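Local structure of botulinum neurotoxin type C1 (Clostridium botulinum, 3R4S) at residues Met312-Lys317 with Ile341-Gln346; Phe119-Asn124 with Asn154-Asn159; Gln17-Thr22 with Phe45-Lys50. The protein enters nerve cells through gangliosides, which this receptor-binding fragment recognises, and as the whole toxin probably cleaves neuronal proteins as a zinc endopeptidase. One frame throughout, in Å; residues are numbered along the deposited sequence.

Interaction 1: residues Met312-Lys317 with Ile341-Gln346; sequences MTINNK and IGLREQ. With SIA (N-acetyl-alpha-neuraminic acid), chain D.
Leu343 reaches from its strand to put CD1 against both Met312 and Ile314, and CD2 against Met312 alone, packing inside the C-terminal beta-trefoil domain. Strand 317-323, which Lys317 begins, runs between strands 307-314 and 338-345 and pairs with both, so the two segments meet through side chains. Leu343 crosses each of its two partners at about a right angle: CD1 touches Met312 SD at 3.9 Å and Ile314 CD1 at 3.9 Å, while CD2 lies 4.0 Å from Met312 CB. The Met312 chain runs straight through chi1 and chi2 (179° and -179°), which carries SD out to the two Leu343 methyls. Tyr286 and Ala266 line the same buried patch, and Ile314 also touches the bound N-acetyl-beta-neuraminic acid.

On the solvent side, Lys317, the last residue of the type I' turn that starts at Ile314, curls its chain toward Glu345. The salt bridge is long, 4.0 Å from NZ to OE2; the firmer partner of Glu345 OE2 is Arg269, whose NH2 forms a salt bridge with it.

Beyond the strand end, Gln346 enters the other sialic acid pocket. Asn320, Tyr309 and Thr347 also bind this sugar. Gln346 OE1 accepts the acetamido N-H of N-acetyl-alpha-neuraminic acid, N5 to OE1 2.8 Å.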
loop_
_atom_site.group_PDB
_atom_site.type_symbol
_atom_site.label_atom_id
_atom_site.label_comp_id
_atom_site.label_asym_id
_atom_site.label_seq_id
_atom_site.Cartn_x
_atom_site.Cartn_y
_atom_site.Cartn_z
ATOM N N MET A 312 -17.936 -5.499 -15.985
ATOM C CA MET A 312 -17.505 -6.862 -15.721
ATOM C C MET A 312 -17.818 -7.757 -16.933
ATOM O O MET A 312 -18.928 -7.738 -17.471
ATOM C CB MET A 312 -18.178 -7.410 -14.467
ATOM C CG MET A 312 -17.791 -8.845 -14.140
ATOM S SD MET A 312 -18.626 -9.471 -12.675
ATOM C CE MET A 312 -17.819 -8.527 -11.375
ATOM N N THR A 313 -16.831 -8.525 -17.376
ATOM C CA THR A 313 -17.036 -9.415 -18.515
ATOM C C THR A 313 -17.138 -10.863 -18.053
ATOM O O THR A 313 -16.263 -11.368 -17.346
ATOM C CB THR A 313 -15.916 -9.266 -19.558
ATOM O OG1 THR A 313 -16.024 -7.982 -20.188
ATOM C CG2 THR A 313 -16.027 -10.346 -20.621
ATOM N N ILE A 314 -18.226 -11.518 -18.435
ATOM C CA ILE A 314 -18.421 -12.933 -18.140
ATOM C C ILE A 314 -18.798 -13.671 -19.425
ATOM O O ILE A 314 -19.691 -13.234 -20.159
ATOM C CB ILE A 314 -19.537 -13.140 -17.116
ATOM C CG1 ILE A 314 -19.220 -12.379 -15.830
ATOM C CG2 ILE A 314 -19.745 -14.628 -16.848
ATOM C CD1 ILE A 314 -20.352 -12.384 -14.832
ATOM N N ASN A 315 -18.112 -14.777 -19.700
ATOM C CA ASN A 315 -18.366 -15.563 -20.907
ATOM C C ASN A 315 -18.442 -14.679 -22.147
ATOM O O ASN A 315 -19.358 -14.808 -22.963
ATOM C CB ASN A 315 -19.646 -16.395 -20.754
ATOM C CG ASN A 315 -19.542 -17.424 -19.632
ATOM O OD1 ASN A 315 -20.532 -17.743 -18.969
ATOM N ND2 ASN A 315 -18.333 -17.940 -19.409
ATOM N N ASN A 316 -17.480 -13.769 -22.261
ATOM C CA ASN A 316 -17.372 -12.860 -23.404
ATOM C C ASN A 316 -18.516 -11.870 -23.611
ATOM O O ASN A 316 -18.605 -11.223 -24.653
ATOM C CB ASN A 316 -17.092 -13.640 -24.686
ATOM C CG ASN A 316 -15.701 -14.235 -24.700
ATOM O OD1 ASN A 316 -15.536 -15.455 -24.715
ATOM N ND2 ASN A 316 -14.689 -13.372 -24.674
ATOM N N LYS A 317 -19.382 -11.741 -22.615
ATOM C CA LYS A 317 -20.395 -10.695 -22.631
ATOM C C LYS A 317 -20.012 -9.641 -21.593
ATOM O O LYS A 317 -19.635 -9.984 -20.468
ATOM C CB LYS A 317 -21.763 -11.279 -22.299
ATOM C CG LYS A 317 -22.869 -10.238 -22.208
ATOM C CD LYS A 317 -23.679 -10.166 -23.500
ATOM C CE LYS A 317 -24.542 -11.403 -23.674
ATOM N NZ LYS A 317 -25.638 -11.446 -22.662
ATOM N N ILE A 341 -26.438 -4.738 -5.677
ATOM C CA ILE A 341 -25.709 -4.399 -6.892
ATOM C C ILE A 341 -25.619 -5.654 -7.750
ATOM O O ILE A 341 -25.175 -6.706 -7.292
ATOM C CB ILE A 341 -24.295 -3.858 -6.596
ATOM C CG1 ILE A 341 -24.387 -2.529 -5.828
ATOM C CG2 ILE A 341 -23.518 -3.693 -7.898
ATOM C CD1 ILE A 341 -23.048 -1.984 -5.320
ATOM N N GLY A 342 -26.079 -5.556 -8.986
ATOM C CA GLY A 342 -26.042 -6.701 -9.872
ATOM C C GLY A 342 -25.443 -6.316 -11.199
ATOM O O GLY A 342 -24.732 -5.305 -11.298
ATOM N N LEU A 343 -25.703 -7.123 -12.222
ATOM C CA LEU A 343 -25.124 -6.892 -13.539
ATOM C C LEU A 343 -26.191 -6.760 -14.619
ATOM O O LEU A 343 -27.139 -7.543 -14.674
ATOM C CB LEU A 343 -24.152 -8.019 -13.900
ATOM C CG LEU A 343 -23.021 -8.283 -12.904
ATOM C CD1 LEU A 343 -22.492 -9.701 -13.056
ATOM C CD2 LEU A 343 -21.902 -7.267 -13.080
ATOM N N ARG A 344 -26.023 -5.761 -15.478
ATOM C CA ARG A 344 -26.937 -5.533 -16.588
ATOM C C ARG A 344 -26.159 -5.324 -17.879
ATOM O O ARG A 344 -25.030 -4.828 -17.876
ATOM C CB ARG A 344 -27.818 -4.318 -16.327
ATOM C CG ARG A 344 -27.027 -3.025 -16.219
ATOM C CD ARG A 344 -27.937 -1.811 -16.180
ATOM N NE ARG A 344 -28.671 -1.648 -17.432
ATOM C CZ ARG A 344 -29.499 -0.638 -17.682
ATOM N NH1 ARG A 344 -29.700 0.303 -16.765
ATOM N NH2 ARG A 344 -30.124 -0.564 -18.850
ATOM N N GLU A 345 -26.780 -5.700 -18.990
ATOM C CA GLU A 345 -26.169 -5.538 -20.295
ATOM C C GLU A 345 -25.874 -4.081 -20.565
ATOM O O GLU A 345 -26.678 -3.207 -20.246
ATOM C CB GLU A 345 -27.092 -6.084 -21.388
ATOM C CG GLU A 345 -27.202 -7.593 -21.401
ATOM C CD GLU A 345 -28.101 -8.084 -22.515
ATOM O OE1 GLU A 345 -28.091 -7.468 -23.604
ATOM O OE2 GLU A 345 -28.820 -9.081 -22.299
ATOM N N GLN A 346 -24.719 -3.829 -21.169
ATOM C CA GLN A 346 -24.331 -2.476 -21.534
ATOM C C GLN A 346 -25.302 -1.902 -22.553
ATOM O O GLN A 346 -25.906 -2.640 -23.325
ATOM C CB GLN A 346 -22.915 -2.465 -22.103
ATOM C CG GLN A 346 -21.859 -2.888 -21.108
ATOM C CD GLN A 346 -20.459 -2.749 -21.661
ATOM O OE1 GLN A 346 -20.279 -2.511 -22.855
ATOM N NE2 GLN A 346 -19.457 -2.898 -20.797
HETATM C C1 SIA D . -17.388 0.466 -22.101
HETATM C C2 SIA D . -17.823 1.492 -23.125
HETATM C C3 SIA D . -17.619 0.984 -24.553
HETATM C C4 SIA D . -18.672 -0.013 -25.005
HETATM C C5 SIA D . -20.061 0.499 -24.674
HETATM C C6 SIA D . -20.128 0.812 -23.184
HETATM C C7 SIA D . -21.506 1.274 -22.720
HETATM C C8 SIA D . -21.480 1.592 -21.226
HETATM C C9 SIA D . -22.894 1.789 -20.687
HETATM C C10 SIA D . -21.961 -0.557 -25.736
HETATM C C11 SIA D . -22.808 -1.794 -25.878
HETATM N N5 SIA D . -20.935 -0.641 -24.885
HETATM O O1A SIA D . -17.874 0.549 -20.942
HETATM O O1B SIA D . -16.559 -0.418 -22.428
HETATM O O2 SIA D . -17.025 2.664 -22.922
HETATM O O4 SIA D . -18.573 -0.203 -26.420
HETATM O O6 SIA D . -19.185 1.839 -22.871
HETATM O O7 SIA D . -21.875 2.461 -23.436
HETATM O O8 SIA D . -20.819 0.535 -20.503
HETATM O O9 SIA D . -23.511 0.501 -20.616
HETATM O O10 SIA D . -22.196 0.468 -26.359
#

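Interaction 2: residues Phe119-Asn124 with Asn154-Asn159; sequences FTLKQN and NNMMGN
Leu121 drives its CD1 methyl against the side-chain amide of Asn154, the two side chains meeting from opposite directions. CD1 lies 3.6 Å from Asn154 ND2 and 3.8 Å from Asn154 OD1, so the methyl touches both ends of the amide. A chi1 of -170° swings the Asn154 amide away from its own backbone N and across to the leucine. The price is polar: ND2 is buried by the contact and finds no partner anywhere in the model. Met160 of strand 159-164 touches both side chains, with Leu177 also on Leu121 and Val174 on Asn154, so the amide sits in largely apolar company.

Met156 adds a looser touch, its CE 4.5 Å from Leu121 CD1. It stands in the type I turn Asn155-Gly158, closed by Gly158 N to Asn155 O at 2.8 Å. Inside that turn Asn155 OD1 accepts from Met157 N at 2.9 Å, an Asx turn in which the donor lies above the carbonyl plane, 37° out of it. Asn155 ND2 hydrogen-bonds to Glu219 OE1, which would hold the rotation of that amide.

Strand 116-124, with a classic beta bulge at Gln123 and Asn124 opposite Ser127, belongs to one antiparallel sheet and strand 148-155 to another. Side chains meeting between two facing antiparallel sheets form the interior of a beta sandwich, here the concanavalin-like jelly roll of the N-terminal half of the receptor-binding region.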
loop_
_atom_site.group_PDB
_atom_site.type_symbol
_atom_site.label_atom_id
_atom_site.label_comp_id
_atom_site.label_asym_id
_atom_site.label_seq_id
_atom_site.Cartn_x
_atom_site.Cartn_y
_atom_site.Cartn_z
ATOM N N PHE A 119 15.151 -2.564 12.173
ATOM C CA PHE A 119 16.212 -1.560 12.209
ATOM C C PHE A 119 17.170 -1.896 13.330
ATOM O O PHE A 119 16.743 -2.182 14.445
ATOM C CB PHE A 119 15.658 -0.148 12.427
ATOM C CG PHE A 119 16.735 0.890 12.591
ATOM C CD1 PHE A 119 17.389 1.413 11.478
ATOM C CD2 PHE A 119 17.102 1.332 13.854
ATOM C CE1 PHE A 119 18.401 2.372 11.619
ATOM C CE2 PHE A 119 18.109 2.281 14.011
ATOM C CZ PHE A 119 18.767 2.798 12.887
ATOM N N THR A 120 18.463 -1.858 13.038
ATOM C CA THR A 120 19.471 -2.241 14.019
ATOM C C THR A 120 20.587 -1.212 14.159
ATOM O O THR A 120 21.162 -0.762 13.158
ATOM C CB THR A 120 20.126 -3.568 13.634
ATOM O OG1 THR A 120 19.111 -4.558 13.435
ATOM C CG2 THR A 120 21.078 -4.024 14.729
ATOM N N LEU A 121 20.875 -0.823 15.397
ATOM C CA LEU A 121 22.126 -0.137 15.701
ATOM C C LEU A 121 23.145 -1.216 16.053
ATOM O O LEU A 121 22.910 -2.021 16.957
ATOM C CB LEU A 121 21.959 0.826 16.873
ATOM C CG LEU A 121 21.217 2.140 16.607
ATOM C CD1 LEU A 121 21.237 3.001 17.849
ATOM C CD2 LEU A 121 21.820 2.907 15.438
ATOM N N LYS A 122 24.254 -1.264 15.325
ATOM C CA LYS A 122 25.287 -2.248 15.620
ATOM C C LYS A 122 26.472 -1.586 16.312
ATOM O O LYS A 122 27.244 -0.851 15.688
ATOM C CB LYS A 122 25.745 -2.967 14.354
ATOM C CG LYS A 122 26.711 -4.115 14.630
ATOM C CD LYS A 122 27.206 -4.738 13.338
ATOM C CE LYS A 122 28.111 -5.936 13.597
ATOM N NZ LYS A 122 27.343 -7.191 13.610
ATOM N N GLN A 123 26.600 -1.833 17.613
ATOM C CA GLN A 123 27.668 -1.221 18.392
ATOM C C GLN A 123 29.019 -1.817 18.036
ATOM O O GLN A 123 29.977 -1.094 17.784
ATOM C CB GLN A 123 27.405 -1.373 19.888
ATOM C CG GLN A 123 28.538 -0.862 20.755
ATOM C CD GLN A 123 28.263 -1.042 22.237
ATOM O OE1 GLN A 123 27.377 -1.799 22.626
ATOM N NE2 GLN A 123 29.018 -0.336 23.070
ATOM N N ASN A 124 29.085 -3.142 18.023
ATOM C CA ASN A 124 30.311 -3.860 17.696
ATOM C C ASN A 124 29.901 -5.285 17.351
ATOM O O ASN A 124 28.706 -5.579 17.299
ATOM C CB ASN A 124 31.291 -3.835 18.878
ATOM C CG ASN A 124 30.657 -4.328 20.166
ATOM O OD1 ASN A 124 30.054 -5.406 20.197
ATOM N ND2 ASN A 124 30.765 -3.532 21.229
ATOM N N ASN A 154 16.253 8.111 16.096
ATOM C CA ASN A 154 17.132 7.711 17.177
ATOM C C ASN A 154 17.633 8.913 17.957
ATOM O O ASN A 154 17.902 9.960 17.388
ATOM C CB ASN A 154 18.326 6.949 16.642
ATOM C CG ASN A 154 19.137 6.318 17.746
ATOM O OD1 ASN A 154 20.279 6.722 18.032
ATOM N ND2 ASN A 154 18.554 5.330 18.384
ATOM N N ASN A 155 17.758 8.737 19.265
ATOM C CA ASN A 155 18.296 9.751 20.154
ATOM C C ASN A 155 19.146 9.029 21.197
ATOM O O ASN A 155 18.613 8.277 22.009
ATOM C CB ASN A 155 17.149 10.517 20.824
ATOM C CG ASN A 155 17.639 11.640 21.726
ATOM O OD1 ASN A 155 18.782 11.647 22.148
ATOM N ND2 ASN A 155 16.768 12.581 22.031
ATOM N N MET A 156 20.464 9.224 21.157
ATOM C CA MET A 156 21.353 8.540 22.096
ATOM C C MET A 156 20.949 8.784 23.553
ATOM O O MET A 156 21.081 7.900 24.396
ATOM C CB MET A 156 22.819 8.927 21.873
ATOM C CG MET A 156 23.416 8.363 20.595
ATOM S SD MET A 156 23.267 6.564 20.429
ATOM C CE MET A 156 24.092 6.312 18.850
ATOM N N MET A 157 20.415 9.966 23.840
ATOM C CA MET A 157 19.965 10.288 25.195
ATOM C C MET A 157 18.528 9.847 25.470
ATOM O O MET A 157 17.993 10.102 26.545
ATOM C CB MET A 157 20.088 11.789 25.444
ATOM C CG MET A 157 21.523 12.299 25.448
ATOM S SD MET A 157 22.426 11.773 26.919
ATOM C CE MET A 157 23.041 10.159 26.416
ATOM N N GLY A 158 17.895 9.190 24.504
ATOM C CA GLY A 158 16.492 8.852 24.649
ATOM C C GLY A 158 16.116 7.500 24.087
ATOM O O GLY A 158 16.612 6.461 24.535
ATOM N N ASN A 159 15.223 7.517 23.103
ATOM C CA ASN A 159 14.686 6.290 22.536
ATOM C C ASN A 159 14.983 6.131 21.050
ATOM O O ASN A 159 15.273 7.107 20.342
ATOM C CB ASN A 159 13.176 6.262 22.744
ATOM C CG ASN A 159 12.802 6.349 24.195
ATOM O OD1 ASN A 159 13.034 5.411 24.958
ATOM N ND2 ASN A 159 12.236 7.477 24.595
#

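Interaction 3: residues Gln17-Thr22 with Phe45-Lys50; sequences QNRKNT and FPFDFK
The Phe47 ring has the backbone N of Phe45 over one face, 3.5 Å above the plane and offset toward the rim, while Arg19 NH1 approaches the ring obliquely, 4.3 Å from CD2. The Arg19 guanidinium in turn has Gln17 CD on one face. This is one end of the lectin-like beta sandwich, where the end of strand 12-18 and the turn beyond it meet the loop leading into strand 49-52. Arg19 starts away from that loop, then folds back at chi2 (-51°). Its NH1 donates almost straight to Asn18 O at 2.9 Å, an oxygen in the guanidinium plane, though the donor itself stands above the plane of that carbonyl. The bond pins the guanidinium beside Phe47. In the loop, Pro46, which follows a cis peptide bond, lays its CB over the centre of the Phe45 ring, and Tyr234 meets that ring edge-to-face.

Asn18 carries the tighter side of the contact. Its CB sits 3.2 Å from Phe47 O, and with chi1 at 178° the amide is placed so that ND2 turns back to the same oxygen, a weak hydrogen bond. Leu41 and Leu23 pack on Asn18 as well, leaving it buried. A water ties the two backbones together: it accepts from Asn18 N at 2.8 Å and donates to Phe47 O at 3.0 Å.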
loop_
_atom_site.group_PDB
_atom_site.type_symbol
_atom_site.label_atom_id
_atom_site.label_comp_id
_atom_site.label_asym_id
_atom_site.label_seq_id
_atom_site.Cartn_x
_atom_site.Cartn_y
_atom_site.Cartn_z
ATOM N N GLN A 17 17.121 10.730 -4.423
ATOM C CA GLN A 17 15.985 10.862 -5.331
ATOM C C GLN A 17 16.367 10.551 -6.768
ATOM O O GLN A 17 17.537 10.647 -7.154
ATOM C CB GLN A 17 15.403 12.270 -5.249
ATOM C CG GLN A 17 14.770 12.580 -3.911
ATOM C CD GLN A 17 14.165 13.966 -3.866
ATOM O OE1 GLN A 17 14.856 14.963 -4.039
ATOM N NE2 GLN A 17 12.866 14.033 -3.626
ATOM N N ASN A 18 15.365 10.165 -7.551
ATOM C CA ASN A 18 15.515 9.956 -8.987
ATOM C C ASN A 18 15.202 11.275 -9.686
ATOM O O ASN A 18 14.060 11.731 -9.683
ATOM C CB ASN A 18 14.558 8.842 -9.443
ATOM C CG ASN A 18 14.608 8.575 -10.948
ATOM O OD1 ASN A 18 15.224 9.318 -11.718
ATOM N ND2 ASN A 18 13.946 7.499 -11.367
ATOM N N ARG A 19 16.224 11.912 -10.245
ATOM C CA ARG A 19 16.036 13.153 -10.995
ATOM C C ARG A 19 16.688 13.025 -12.375
ATOM O O ARG A 19 17.864 12.679 -12.484
ATOM C CB ARG A 19 16.606 14.354 -10.227
ATOM C CG ARG A 19 15.845 14.699 -8.940
ATOM C CD ARG A 19 14.354 14.807 -9.225
ATOM N NE ARG A 19 13.552 15.270 -8.086
ATOM C CZ ARG A 19 12.672 14.518 -7.414
ATOM N NH1 ARG A 19 12.478 13.238 -7.731
ATOM N NH2 ARG A 19 11.985 15.050 -6.408
ATOM N N LYS A 20 15.913 13.285 -13.426
ATOM C CA LYS A 20 16.401 13.135 -14.797
ATOM C C LYS A 20 16.935 11.730 -15.054
ATOM O O LYS A 20 18.046 11.563 -15.557
ATOM C CB LYS A 20 17.485 14.169 -15.095
ATOM C CG LYS A 20 16.973 15.603 -15.054
ATOM C CD LYS A 20 18.099 16.612 -15.228
ATOM C CE LYS A 20 17.578 18.043 -15.088
ATOM N NZ LYS A 20 18.663 19.064 -15.193
ATOM N N ASN A 21 16.145 10.722 -14.695
ATOM C CA ASN A 21 16.563 9.328 -14.850
ATOM C C ASN A 21 17.942 8.999 -14.246
ATOM O O ASN A 21 18.685 8.169 -14.776
ATOM C CB ASN A 21 16.515 8.905 -16.320
ATOM C CG ASN A 21 16.445 7.394 -16.484
ATOM O OD1 ASN A 21 17.245 6.796 -17.207
ATOM N ND2 ASN A 21 15.489 6.765 -15.797
ATOM N N THR A 22 18.264 9.636 -13.121
ATOM C CA THR A 22 19.529 9.411 -12.424
ATOM C C THR A 22 19.283 9.460 -10.920
ATOM O O THR A 22 18.553 10.326 -10.448
ATOM C CB THR A 22 20.539 10.533 -12.742
ATOM O OG1 THR A 22 20.523 10.814 -14.144
ATOM C CG2 THR A 22 21.950 10.140 -12.315
ATOM N N PHE A 45 6.012 9.086 -11.680
ATOM C CA PHE A 45 5.808 9.116 -10.232
ATOM C C PHE A 45 5.433 7.704 -9.758
ATOM O O PHE A 45 4.637 7.015 -10.398
ATOM C CB PHE A 45 4.739 10.147 -9.829
ATOM C CG PHE A 45 4.542 10.267 -8.334
ATOM C CD1 PHE A 45 3.681 9.402 -7.661
ATOM C CD2 PHE A 45 5.229 11.218 -7.605
ATOM C CE1 PHE A 45 3.506 9.494 -6.286
ATOM C CE2 PHE A 45 5.058 11.318 -6.230
ATOM C CZ PHE A 45 4.196 10.455 -5.570
ATOM N N PRO A 46 6.003 7.263 -8.631
ATOM C CA PRO A 46 6.832 8.038 -7.709
ATOM C C PRO A 46 8.342 7.960 -7.973
ATOM O O PRO A 46 9.099 8.251 -7.048
ATOM C CB PRO A 46 6.530 7.386 -6.367
ATOM C CG PRO A 46 6.206 5.959 -6.702
ATOM C CD PRO A 46 5.828 5.879 -8.161
ATOM N N PHE A 47 8.772 7.576 -9.176
ATOM C CA PHE A 47 10.195 7.621 -9.520
ATOM C C PHE A 47 11.065 6.700 -8.651
ATOM O O PHE A 47 12.222 7.014 -8.363
ATOM C CB PHE A 47 10.707 9.062 -9.427
ATOM C CG PHE A 47 9.858 10.048 -10.167
ATOM C CD1 PHE A 47 9.725 9.965 -11.546
ATOM C CD2 PHE A 47 9.197 11.062 -9.490
ATOM C CE1 PHE A 47 8.931 10.877 -12.248
ATOM C CE2 PHE A 47 8.408 11.986 -10.181
ATOM C CZ PHE A 47 8.276 11.889 -11.568
ATOM N N ASP A 48 10.504 5.564 -8.248
ATOM C CA ASP A 48 11.213 4.590 -7.422
ATOM C C ASP A 48 12.333 3.920 -8.182
ATOM O O ASP A 48 12.340 3.915 -9.416
ATOM C CB ASP A 48 10.233 3.498 -7.008
ATOM C CG ASP A 48 9.407 3.021 -8.167
ATOM O OD1 ASP A 48 8.403 3.692 -8.495
ATOM O OD2 ASP A 48 9.781 2.001 -8.778
ATOM N N PHE A 49 13.268 3.329 -7.446
ATOM C CA PHE A 49 14.182 2.371 -8.048
ATOM C C PHE A 49 13.867 0.961 -7.568
ATOM O O PHE A 49 13.404 0.765 -6.442
ATOM C CB PHE A 49 15.665 2.755 -7.878
ATOM C CG PHE A 49 16.164 2.797 -6.440
ATOM C CD1 PHE A 49 16.708 1.671 -5.848
ATOM C CD2 PHE A 49 16.134 3.983 -5.710
ATOM C CE1 PHE A 49 17.196 1.713 -4.537
ATOM C CE2 PHE A 49 16.609 4.040 -4.401
ATOM C CZ PHE A 49 17.150 2.900 -3.814
ATOM N N LYS A 50 14.081 -0.019 -8.439
ATOM C CA LYS A 50 13.738 -1.396 -8.119
ATOM C C LYS A 50 14.960 -2.296 -8.082
ATOM O O LYS A 50 15.787 -2.256 -8.991
ATOM C CB LYS A 50 12.747 -1.959 -9.142
ATOM C CG LYS A 50 12.348 -3.392 -8.823
ATOM C CD LYS A 50 11.367 -3.956 -9.836
ATOM C CE LYS A 50 12.085 -4.505 -11.063
ATOM N NZ LYS A 50 11.173 -5.379 -11.863
HETATM O O HOH W 1 13.200 8.849 -6.248
#

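How the interactions relate
From the N terminus, the chain closes interaction 3 first, bringing 45-50 back to 17-22 after 22 intervening residues, ten of them in strands. Interaction 2 follows, with 29 residues between 119-124 and 154-159; interaction 1, spanning 23, comes last. Each closes before the next opens, so none nests or crosses. Interactions 3 and 2 belong to the same lectin-like domain and reach a common sheet, with centres 30 Å apart: the first joins a strand end and a loop at one end of that sheet, the second spans to the facing sheet. Interaction 1 lies in the trefoil domain, its centre 57 Å from that of interaction 2, on opposite sides of the chain's centre, and it alone holds residues of the sialic acid pockets.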